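Local coordinates for protein peptidoglycan-binding domain 1 (Burkholderia, PDB 5NM7) that probably cleaves bacterial peptidoglycan as a modular phage endolysin, joining a putative peptidoglycan-binding domain to a lysozyme-like, N-acetylmuramidase-family catalytic domain, at residues D79-R82 with A83-L87; A155-Y158 with A159-A162; K204-E207 with A208-L211. All coordinates share one frame; numbering follows the deposited sequence.

Contact 1 of 3, residues D79-R82 with A83-L87. With GLY (glycine), chain E.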
ATOM      1  N   ASP A  79      -0.720  -0.596  13.559  1.00 18.65           N
ATOM      2  CA  ASP A  79      -0.211  -1.598  12.625  1.00 17.63           C
ATOM      3  C   ASP A  79       1.189  -1.254  12.132  1.00 18.30           C
ATOM      4  O   ASP A  79       2.008  -2.163  11.942  1.00 18.34           O
ATOM      5  CB  ASP A  79      -1.125  -1.775  11.417  1.00 17.49           C
ATOM      6  CG  ASP A  79      -2.505  -2.256  11.791  1.00 19.40           C
ATOM      7  OD1 ASP A  79      -2.610  -3.201  12.640  1.00 19.55           O
ATOM      8  OD2 ASP A  79      -3.477  -1.688  11.239  1.00 20.27           O
ATOM      9  N   LEU A  80       1.457   0.030  11.882  1.00 18.15           N
ATOM     10  CA  LEU A  80       2.803   0.433  11.420  1.00 18.87           C
ATOM     11  C   LEU A  80       3.832   0.230  12.508  1.00 18.51           C
ATOM     12  O   LEU A  80       4.966  -0.202  12.221  1.00 19.90           O
ATOM     13  CB  LEU A  80       2.824   1.890  10.922  1.00 20.52           C
ATOM     14  CG  LEU A  80       1.941   2.103   9.677  1.00 20.93           C
ATOM     15  CD1 LEU A  80       2.014   3.571   9.257  1.00 22.31           C
ATOM     16  CD2 LEU A  80       2.310   1.211   8.512  1.00 21.45           C
ATOM     17  N   GLN A  81       3.463   0.532  13.760  1.00 18.72           N
ATOM     18  CA  GLN A  81       4.361   0.266  14.884  1.00 21.73           C
ATOM     19  C   GLN A  81       4.651  -1.216  15.002  1.00 21.02           C
ATOM     20  O   GLN A  81       5.829  -1.619  15.162  1.00 21.33           O
ATOM     21  CB  GLN A  81       3.820   0.814  16.208  1.00 24.66           C
ATOM     22  CG  GLN A  81       4.751   0.587  17.406  1.00 27.37           C
ATOM     23  CD  GLN A  81       6.068   1.335  17.288  1.00 29.63           C
ATOM     24  OE1 GLN A  81       6.096   2.548  17.399  1.00 32.41           O
ATOM     25  NE2 GLN A  81       7.167   0.612  17.087  1.00 29.17           N
ATOM     26  N   ARG A  82       3.626  -2.054  14.846  1.00 21.09           N
ATOM     27  CA  ARG A  82       3.858  -3.504  14.875  1.00 22.12           C
ATOM     28  C   ARG A  82       4.800  -3.962  13.759  1.00 20.26           C
ATOM     29  O   ARG A  82       5.687  -4.814  13.992  1.00 19.21           O
ATOM     30  CB  ARG A  82       2.551  -4.286  14.868  1.00 22.75           C
ATOM     31  CG  ARG A  82       1.885  -4.275  16.217  1.00 25.51           C
ATOM     32  CD  ARG A  82       0.617  -5.085  16.199  1.00 27.52           C
ATOM     33  NE  ARG A  82      -0.523  -4.457  15.489  1.00 28.80           N
ATOM     34  CZ  ARG A  82      -1.424  -3.624  16.061  1.00 31.90           C
ATOM     35  NH1 ARG A  82      -1.361  -3.282  17.356  1.00 33.89           N
ATOM     36  NH2 ARG A  82      -2.433  -3.144  15.334  1.00 31.78           N
ATOM     37  N   ALA A  83       4.615  -3.411  12.557  1.00 18.09           N
ATOM     38  CA  ALA A  83       5.493  -3.714  11.444  1.00 19.24           C
ATOM     39  C   ALA A  83       6.934  -3.285  11.726  1.00 19.17           C
ATOM     40  O   ALA A  83       7.877  -4.038  11.423  1.00 18.59           O
ATOM     41  CB  ALA A  83       4.966  -3.100  10.143  1.00 19.51           C
ATOM     42  N   ALA A  84       7.116  -2.112  12.337  1.00 18.80           N
ATOM     43  CA  ALA A  84       8.459  -1.644  12.709  1.00 20.41           C
ATOM     44  C   ALA A  84       9.135  -2.604  13.684  1.00 21.64           C
ATOM     45  O   ALA A  84      10.312  -2.946  13.544  1.00 22.20           O
ATOM     46  CB  ALA A  84       8.406  -0.242  13.308  1.00 21.38           C
ATOM     47  N   ASP A  85       8.371  -3.070  14.660  1.00 22.30           N
ATOM     48  CA  ASP A  85       8.865  -4.095  15.588  1.00 23.50           C
ATOM     49  C   ASP A  85       9.212  -5.402  14.906  1.00 23.10           C
ATOM     50  O   ASP A  85      10.275  -5.991  15.192  1.00 26.04           O
ATOM     51  CB  ASP A  85       7.865  -4.330  16.698  1.00 27.12           C
ATOM     52  CG  ASP A  85       7.646  -3.085  17.575  1.00 31.08           C
ATOM     53  OD1 ASP A  85       8.488  -2.159  17.559  1.00 36.96           O
ATOM     54  OD2 ASP A  85       6.638  -3.048  18.283  1.00 35.84           O
ATOM     55  N   ARG A  86       8.336  -5.876  14.016  1.00 20.05           N
ATOM     56  CA  ARG A  86       8.605  -7.088  13.272  1.00 21.97           C
ATOM     57  C   ARG A  86       9.878  -7.030  12.446  1.00 21.93           C
ATOM     58  O   ARG A  86      10.591  -8.043  12.308  1.00 22.74           O
ATOM     59  CB  ARG A  86       7.429  -7.465  12.359  1.00 24.31           C
ATOM     60  CG  ARG A  86       6.213  -7.956  13.080  1.00 28.51           C
ATOM     61  CD  ARG A  86       6.447  -9.387  13.559  1.00 29.77           C
ATOM     62  NE  ARG A  86       6.769 -10.271  12.451  1.00 34.57           N
ATOM     63  CZ  ARG A  86       5.876 -10.676  11.576  1.00 30.19           C
ATOM     64  NH1 ARG A  86       4.625 -10.293  11.730  1.00 35.13           N
ATOM     65  NH2 ARG A  86       6.215 -11.486  10.585  1.00 27.74           N
ATOM     66  N   LEU A  87      10.109  -5.878  11.822  1.00 20.92           N
ATOM     67  CA  LEU A  87      11.238  -5.685  10.921  1.00 20.72           C
ATOM     68  C   LEU A  87      12.515  -5.239  11.610  1.00 21.46           C
ATOM     69  O   LEU A  87      13.579  -5.323  10.997  1.00 21.28           O
ATOM     70  CB  LEU A  87      10.875  -4.649   9.840  1.00 18.88           C
ATOM     71  CG  LEU A  87       9.762  -5.072   8.878  1.00 17.71           C
ATOM     72  CD1 LEU A  87       9.234  -3.861   8.158  1.00 17.44           C
ATOM     73  CD2 LEU A  87      10.269  -6.070   7.887  1.00 19.72           C
TER
HETATM   74  N   GLY E 303       2.992  -6.936  11.039  1.00 33.47           N
HETATM   75  CA  GLY E 303       2.196  -5.937  10.247  1.00 37.15           C
HETATM   76  C   GLY E 303       0.727  -5.980  10.587  1.00 37.57           C
HETATM   77  O   GLY E 303       0.385  -6.760  11.468  1.00 44.30           O
HETATM   78  OXT GLY E 303      -0.133  -5.247  10.045  1.00 32.09           O

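Contact 2 of 3, residues A155-Y158 with A159-A162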
ATOM      1  N   ALA A 155     -11.631  -3.207 -10.770  1.00 20.15           N
ATOM      2  CA  ALA A 155     -12.497  -4.379 -10.630  1.00 21.71           C
ATOM      3  C   ALA A 155     -12.398  -5.315 -11.842  1.00 20.78           C
ATOM      4  O   ALA A 155     -12.576  -6.525 -11.696  1.00 21.92           O
ATOM      5  CB  ALA A 155     -13.926  -3.915 -10.441  1.00 22.71           C
ATOM      6  N   ALA A 156     -12.076  -4.771 -13.011  1.00 20.31           N
ATOM      7  CA  ALA A 156     -11.955  -5.568 -14.235  1.00 20.97           C
ATOM      8  C   ALA A 156     -10.815  -6.595 -14.131  1.00 20.38           C
ATOM      9  O   ALA A 156     -10.845  -7.600 -14.813  1.00 18.96           O
ATOM     10  CB  ALA A 156     -11.803  -4.702 -15.459  1.00 23.19           C
ATOM     11  N   GLU A 157      -9.842  -6.369 -13.244  1.00 20.39           N
ATOM     12  CA  GLU A 157      -8.852  -7.407 -12.985  1.00 19.56           C
ATOM     13  C   GLU A 157      -9.448  -8.694 -12.484  1.00 19.28           C
ATOM     14  O   GLU A 157      -8.914  -9.739 -12.787  1.00 20.16           O
ATOM     15  CB  GLU A 157      -7.815  -7.001 -11.961  1.00 20.82           C
ATOM     16  CG  GLU A 157      -6.796  -6.050 -12.505  1.00 22.37           C
ATOM     17  CD  GLU A 157      -6.060  -6.581 -13.712  1.00 23.35           C
ATOM     18  OE1 GLU A 157      -5.296  -7.572 -13.605  1.00 23.86           O
ATOM     19  OE2 GLU A 157      -6.225  -5.988 -14.787  1.00 22.92           O
ATOM     20  N   TYR A 158     -10.545  -8.618 -11.720  1.00 16.67           N
ATOM     21  CA  TYR A 158     -11.183  -9.835 -11.210  1.00 17.60           C
ATOM     22  C   TYR A 158     -11.783 -10.683 -12.317  1.00 18.17           C
ATOM     23  O   TYR A 158     -11.844 -11.904 -12.171  1.00 18.39           O
ATOM     24  CB  TYR A 158     -12.203  -9.543 -10.142  1.00 19.01           C
ATOM     25  CG  TYR A 158     -11.532  -9.402  -8.808  1.00 17.14           C
ATOM     26  CD1 TYR A 158     -11.207 -10.515  -8.066  1.00 17.50           C
ATOM     27  CD2 TYR A 158     -11.136  -8.158  -8.344  1.00 17.77           C
ATOM     28  CE1 TYR A 158     -10.544 -10.400  -6.854  1.00 17.69           C
ATOM     29  CE2 TYR A 158     -10.504  -8.010  -7.110  1.00 16.91           C
ATOM     30  CZ  TYR A 158     -10.166  -9.127  -6.386  1.00 17.77           C
ATOM     31  OH  TYR A 158      -9.542  -9.033  -5.157  1.00 18.82           O
ATOM     32  N   ALA A 159     -12.215 -10.061 -13.393  1.00 19.50           N
ATOM     33  CA  ALA A 159     -12.678 -10.812 -14.583  1.00 20.58           C
ATOM     34  C   ALA A 159     -11.525 -11.608 -15.192  1.00 20.72           C
ATOM     35  O   ALA A 159     -11.679 -12.788 -15.532  1.00 21.76           O
ATOM     36  CB  ALA A 159     -13.325  -9.886 -15.612  1.00 22.64           C
ATOM     37  N   ARG A 160     -10.357 -10.970 -15.319  1.00 20.46           N
ATOM     38  CA  ARG A 160      -9.174 -11.658 -15.815  1.00 20.38           C
ATOM     39  C   ARG A 160      -8.769 -12.805 -14.864  1.00 19.96           C
ATOM     40  O   ARG A 160      -8.457 -13.919 -15.320  1.00 21.96           O
ATOM     41  CB  ARG A 160      -8.021 -10.675 -15.977  1.00 21.33           C
ATOM     42  CG  ARG A 160      -8.267  -9.617 -17.038  1.00 21.78           C
ATOM     43  CD  ARG A 160      -7.063  -8.686 -17.153  1.00 22.06           C
ATOM     44  NE  ARG A 160      -6.004  -9.373 -17.837  1.00 22.79           N
ATOM     45  CZ  ARG A 160      -4.720  -9.319 -17.570  1.00 28.89           C
ATOM     46  NH1 ARG A 160      -4.226  -8.631 -16.487  1.00 27.64           N
ATOM     47  NH2 ARG A 160      -3.923 -10.017 -18.395  1.00 28.11           N
ATOM     48  N   LEU A 161      -8.738 -12.520 -13.565  1.00 18.23           N
ATOM     49  CA  LEU A 161      -8.400 -13.524 -12.556  1.00 18.06           C
ATOM     50  C   LEU A 161      -9.394 -14.726 -12.629  1.00 20.09           C
ATOM     51  O   LEU A 161      -8.973 -15.884 -12.658  1.00 19.20           O
ATOM     52  CB  LEU A 161      -8.414 -12.950 -11.157  1.00 19.45           C
ATOM     53  CG  LEU A 161      -8.111 -13.921 -10.015  1.00 18.32           C
ATOM     54  CD1 LEU A 161      -6.780 -14.599 -10.205  1.00 20.63           C
ATOM     55  CD2 LEU A 161      -8.178 -13.230  -8.665  1.00 19.65           C
ATOM     56  N   ALA A 162     -10.691 -14.412 -12.723  1.00 20.49           N
ATOM     57  CA  ALA A 162     -11.752 -15.415 -12.764  1.00 22.37           C
ATOM     58  C   ALA A 162     -11.529 -16.348 -13.962  1.00 22.32           C
ATOM     59  O   ALA A 162     -11.719 -17.566 -13.831  1.00 22.34           O
ATOM     60  CB  ALA A 162     -13.122 -14.761 -12.813  1.00 23.95           C
TER

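Contact 3 of 3, residues K204-E207 with A208-L211. With GLY (glycine), chain E.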
ATOM      1  N   LYS A 204      -7.853 -10.765   1.822  1.00 20.69           N
ATOM      2  CA  LYS A 204      -9.256 -10.296   1.831  1.00 19.79           C
ATOM      3  C   LYS A 204      -9.762  -9.750   3.164  1.00 22.03           C
ATOM      4  O   LYS A 204     -10.795  -9.074   3.179  1.00 21.83           O
ATOM      5  CB  LYS A 204     -10.138 -11.456   1.367  1.00 19.62           C
ATOM      6  CG  LYS A 204      -9.965 -11.866  -0.067  1.00 21.48           C
ATOM      7  CD  LYS A 204     -10.793 -13.115  -0.384  1.00 23.41           C
ATOM      8  CE  LYS A 204     -10.821 -13.332  -1.885  1.00 25.97           C
ATOM      9  NZ  LYS A 204     -11.459 -14.634  -2.186  1.00 28.92           N
ATOM     10  N   VAL A 205      -9.064 -10.021   4.267  1.00 20.85           N
ATOM     11  CA  VAL A 205      -9.514  -9.673   5.598  1.00 22.39           C
ATOM     12  C   VAL A 205      -9.285  -8.203   5.903  1.00 22.31           C
ATOM     13  O   VAL A 205     -10.194  -7.483   6.320  1.00 22.20           O
ATOM     14  CB  VAL A 205      -8.821 -10.543   6.666  1.00 23.78           C
ATOM     15  CG1 VAL A 205      -9.089 -10.037   8.088  1.00 22.59           C
ATOM     16  CG2 VAL A 205      -9.285 -11.991   6.526  1.00 25.68           C
ATOM     17  N   SER A 206      -8.057  -7.715   5.712  1.00 21.07           N
ATOM     18  CA  SER A 206      -7.758  -6.359   6.154  1.00 20.19           C
ATOM     19  C   SER A 206      -6.452  -5.861   5.569  1.00 17.40           C
ATOM     20  O   SER A 206      -5.630  -6.655   5.085  1.00 16.88           O
ATOM     21  CB  SER A 206      -7.622  -6.292   7.659  1.00 19.95           C
ATOM     22  OG  SER A 206      -6.485  -7.028   8.101  1.00 21.66           O
ATOM     23  N   GLU A 207      -6.287  -4.541   5.631  1.00 17.82           N
ATOM     24  CA  GLU A 207      -5.012  -3.940   5.201  1.00 18.42           C
ATOM     25  C   GLU A 207      -3.878  -4.368   6.128  1.00 19.13           C
ATOM     26  O   GLU A 207      -2.728  -4.493   5.687  1.00 18.71           O
ATOM     27  CB  GLU A 207      -5.104  -2.438   5.174  1.00 18.01           C
ATOM     28  CG  GLU A 207      -5.946  -1.968   4.003  1.00 18.49           C
ATOM     29  CD  GLU A 207      -6.006  -0.456   3.878  1.00 17.85           C
ATOM     30  OE1 GLU A 207      -5.453   0.231   4.765  1.00 19.24           O
ATOM     31  OE2 GLU A 207      -6.614   0.013   2.887  1.00 18.60           O
ATOM     32  N   ALA A 208      -4.189  -4.591   7.398  1.00 18.66           N
ATOM     33  CA  ALA A 208      -3.192  -5.134   8.326  1.00 18.74           C
ATOM     34  C   ALA A 208      -2.593  -6.458   7.839  1.00 19.79           C
ATOM     35  O   ALA A 208      -1.390  -6.659   7.921  1.00 19.61           O
ATOM     36  CB  ALA A 208      -3.789  -5.273   9.721  1.00 20.37           C
ATOM     37  N   GLU A 209      -3.440  -7.361   7.315  1.00 18.53           N
ATOM     38  CA  GLU A 209      -2.944  -8.599   6.755  1.00 19.79           C
ATOM     39  C   GLU A 209      -2.116  -8.360   5.502  1.00 18.20           C
ATOM     40  O   GLU A 209      -1.133  -9.044   5.264  1.00 17.94           O
ATOM     41  CB  GLU A 209      -4.082  -9.581   6.451  1.00 22.08           C
ATOM     42  CG  GLU A 209      -4.738 -10.134   7.705  1.00 23.96           C
ATOM     43  CD  GLU A 209      -3.806 -11.063   8.509  1.00 29.40           C
ATOM     44  OE1 GLU A 209      -2.934 -11.698   7.898  1.00 29.15           O
ATOM     45  OE2 GLU A 209      -3.945 -11.193   9.748  1.00 36.88           O
ATOM     46  N   GLN A 210      -2.509  -7.368   4.718  1.00 15.60           N
ATOM     47  CA  GLN A 210      -1.784  -7.014   3.505  1.00 16.41           C
ATOM     48  C   GLN A 210      -0.404  -6.454   3.844  1.00 15.58           C
ATOM     49  O   GLN A 210       0.566  -6.773   3.164  1.00 17.23           O
ATOM     50  CB  GLN A 210      -2.598  -6.020   2.723  1.00 15.90           C
ATOM     51  CG  GLN A 210      -3.883  -6.635   2.232  1.00 16.99           C
ATOM     52  CD  GLN A 210      -4.768  -5.623   1.537  1.00 17.49           C
ATOM     53  OE1 GLN A 210      -4.385  -4.478   1.345  1.00 15.96           O
ATOM     54  NE2 GLN A 210      -5.936  -6.069   1.115  1.00 16.67           N
ATOM     55  N   LEU A 211      -0.342  -5.636   4.880  1.00 16.43           N
ATOM     56  CA  LEU A 211       0.953  -5.143   5.416  1.00 15.85           C
ATOM     57  C   LEU A 211       1.790  -6.301   5.975  1.00 16.95           C
ATOM     58  O   LEU A 211       3.001  -6.304   5.807  1.00 17.64           O
ATOM     59  CB  LEU A 211       0.768  -4.124   6.508  1.00 16.49           C
ATOM     60  CG  LEU A 211       2.011  -3.572   7.243  1.00 17.42           C
ATOM     61  CD1 LEU A 211       2.964  -2.872   6.294  1.00 17.21           C
ATOM     62  CD2 LEU A 211       1.573  -2.643   8.344  1.00 18.80           C
TER
HETATM   63  N   GLY E 303       2.992  -6.936  11.039  1.00 33.47           N
HETATM   64  CA  GLY E 303       2.196  -5.937  10.247  1.00 37.15           C
HETATM   65  C   GLY E 303       0.727  -5.980  10.587  1.00 37.57           C
HETATM   66  O   GLY E 303       0.385  -6.760  11.468  1.00 44.30           O
HETATM   67  OXT GLY E 303      -0.133  -5.247  10.045  1.00 32.09           O

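Contact 1 of 3, residues D79-R82 with A83-L87
D85 N donates to Q81 O (3.0 Å) and R86 N to R82 O (2.9 Å), and the same i to i+4 pattern joins A83 N to D79 O and A84 N to L80 O. A salt bridge lies one turn back, where R82 NH2 meets D79 OD1 at 2.7 Å. The aspartate oxygen sits at the edge of the guanidinium, close to its plane, yet the nitrogen reaches it from above the carboxylate plane, 49° out. D79 OD2 turns to T76 N, so the two oxygens serve different partners. At the outer surface Q81 NE2 makes a weak, bent bond to D85 OD1 (3.1 Å); CG of Q81 is anti to its backbone N, and the bend at chi2 (65°) swings the amide forward to D85 on the next turn. These are side-chain pairs along one amphipathic helix, 77-87, one side of which lines the pocket of a bound glycine. There the methyl of A83 lies 4.0 Å from the ligand CA, and D79 CB lies 3.9 Å from its OXT. R86 curls round at chi2 and chi3, and its polar end is held by a salt bridge with E212, which also hydrogen-bonds the glycine; R86 NH1 stays 3.8 Å from the ligand N. L80 and A84 pack on helix 91-101, while A83 and R86 lean on V215 of helix 207-219.

Contact 2 of 3, residues A155-Y158 with A159-A162
E157 and R160, three residues apart on one helix, run side by side in the same direction and close a salt bridge between E157 OE1 and R160 NH1 (3.3 Å). E157 sets CG opposite its carbonyl carbon and bends at chi2 (-57°), which brings the carboxylate alongside the arginine chain, with OE2 3.7 Å from R160 CD. OE1 offers its syn lone pair to NH1, near the guanidinium edge, although the two planes are 63° apart. Both groups have further partners: E157 OE2 accepts from A152 N and G153 N, OE1 from Y117 N, and R160 NH2 donates to A142 O. L161 holds CG anti to its backbone N (chi1 178°), which brings CD2 alongside the Y158 ring, 4.1 Å from CE1 and close to CD1. In the first turn R160 N bonds only weakly to A156 O (3.4 Å), whereas L161 N to E157 O (2.9 Å) and A162 N to Y158 O (2.8 Å) are firmer. The contact lies in the first turns of helix 156-167, whose inner side, through E157, Y158 and L161, packs on I115 of strand 115-117, while Y158 and L161 also touch W178 of strand 176-178.

Contact 3 of 3, residues K204-E207 with A208-L211
An N-cap at S206 starts helix 207-219, directly after helix 196-205, and carries the chain across the junction between the two. S206 OG accepts from E209 N at 3.2 Å, with a fairly straight N-H...O angle of 158°. The serine hydroxyl stands between its own backbone N and carbonyl carbon (chi1 66°), a rotation that brings OG forward over the opening turn, where it also lies 3.6 Å from the methyl of A208 and 3.6 Å from CG of E209. The first main-chain bonds follow: Q210 N to S206 O (3.2 Å) and L211 N to E207 O (2.8 Å), the latter nearly along the C=O axis. Q210 stretches out beyond CG and passes obliquely across E207, its OE1 4.0 Å from E207 CG, with the amide and carboxylate planes 36° apart. Its amide is bound by backbone: OE1 accepts from A180 N, and NE2 donates to M203 O and G106 O. The carboxylate of E207 leaves in another direction, OE1 accepting from L75 N and pairing with K60, OE2 accepting from G106 N. On the ligand side, L211 lays CD2 3.5 Å from OXT of the bound glycine, and A208 O is 2.8 Å from the same OXT. Such bonding is consistent with a well-anchored helix start: the serine satisfies an amide of the first turn, while the buried side chains of E207 and Q210 have every polar atom engaged, tying this turn to the loops around L75, G106 and A180, and to K60 and M203 on two other helices. K60 and the N-H groups of L75 and G106 would be expected to stabilise the negative charge of the buried E207 carboxylate.

Contacts 1 and 3 meet around one bound glycine: their centres are 14 Å apart, and helix 77-87 packs directly against the start of helix 207-219. D79 OD1 lies 3.8 Å from A208 CB, and L211 CD2 is 3.9 Å from both A83 CB and L80 CD2. Together the two supply D79, A83, R86, A208 and L211, five of the six pocket residues; E212 completes it. Contact 2 stands apart, its centre 32 Å from that of contact 1, on the opposite side of the chain's centre. It comes nearer to contact 3, with closest atoms about 6 Å apart, but does not touch it. Contacts 2 and 3 both belong to the N-acetylmuramidase-like part of the chain.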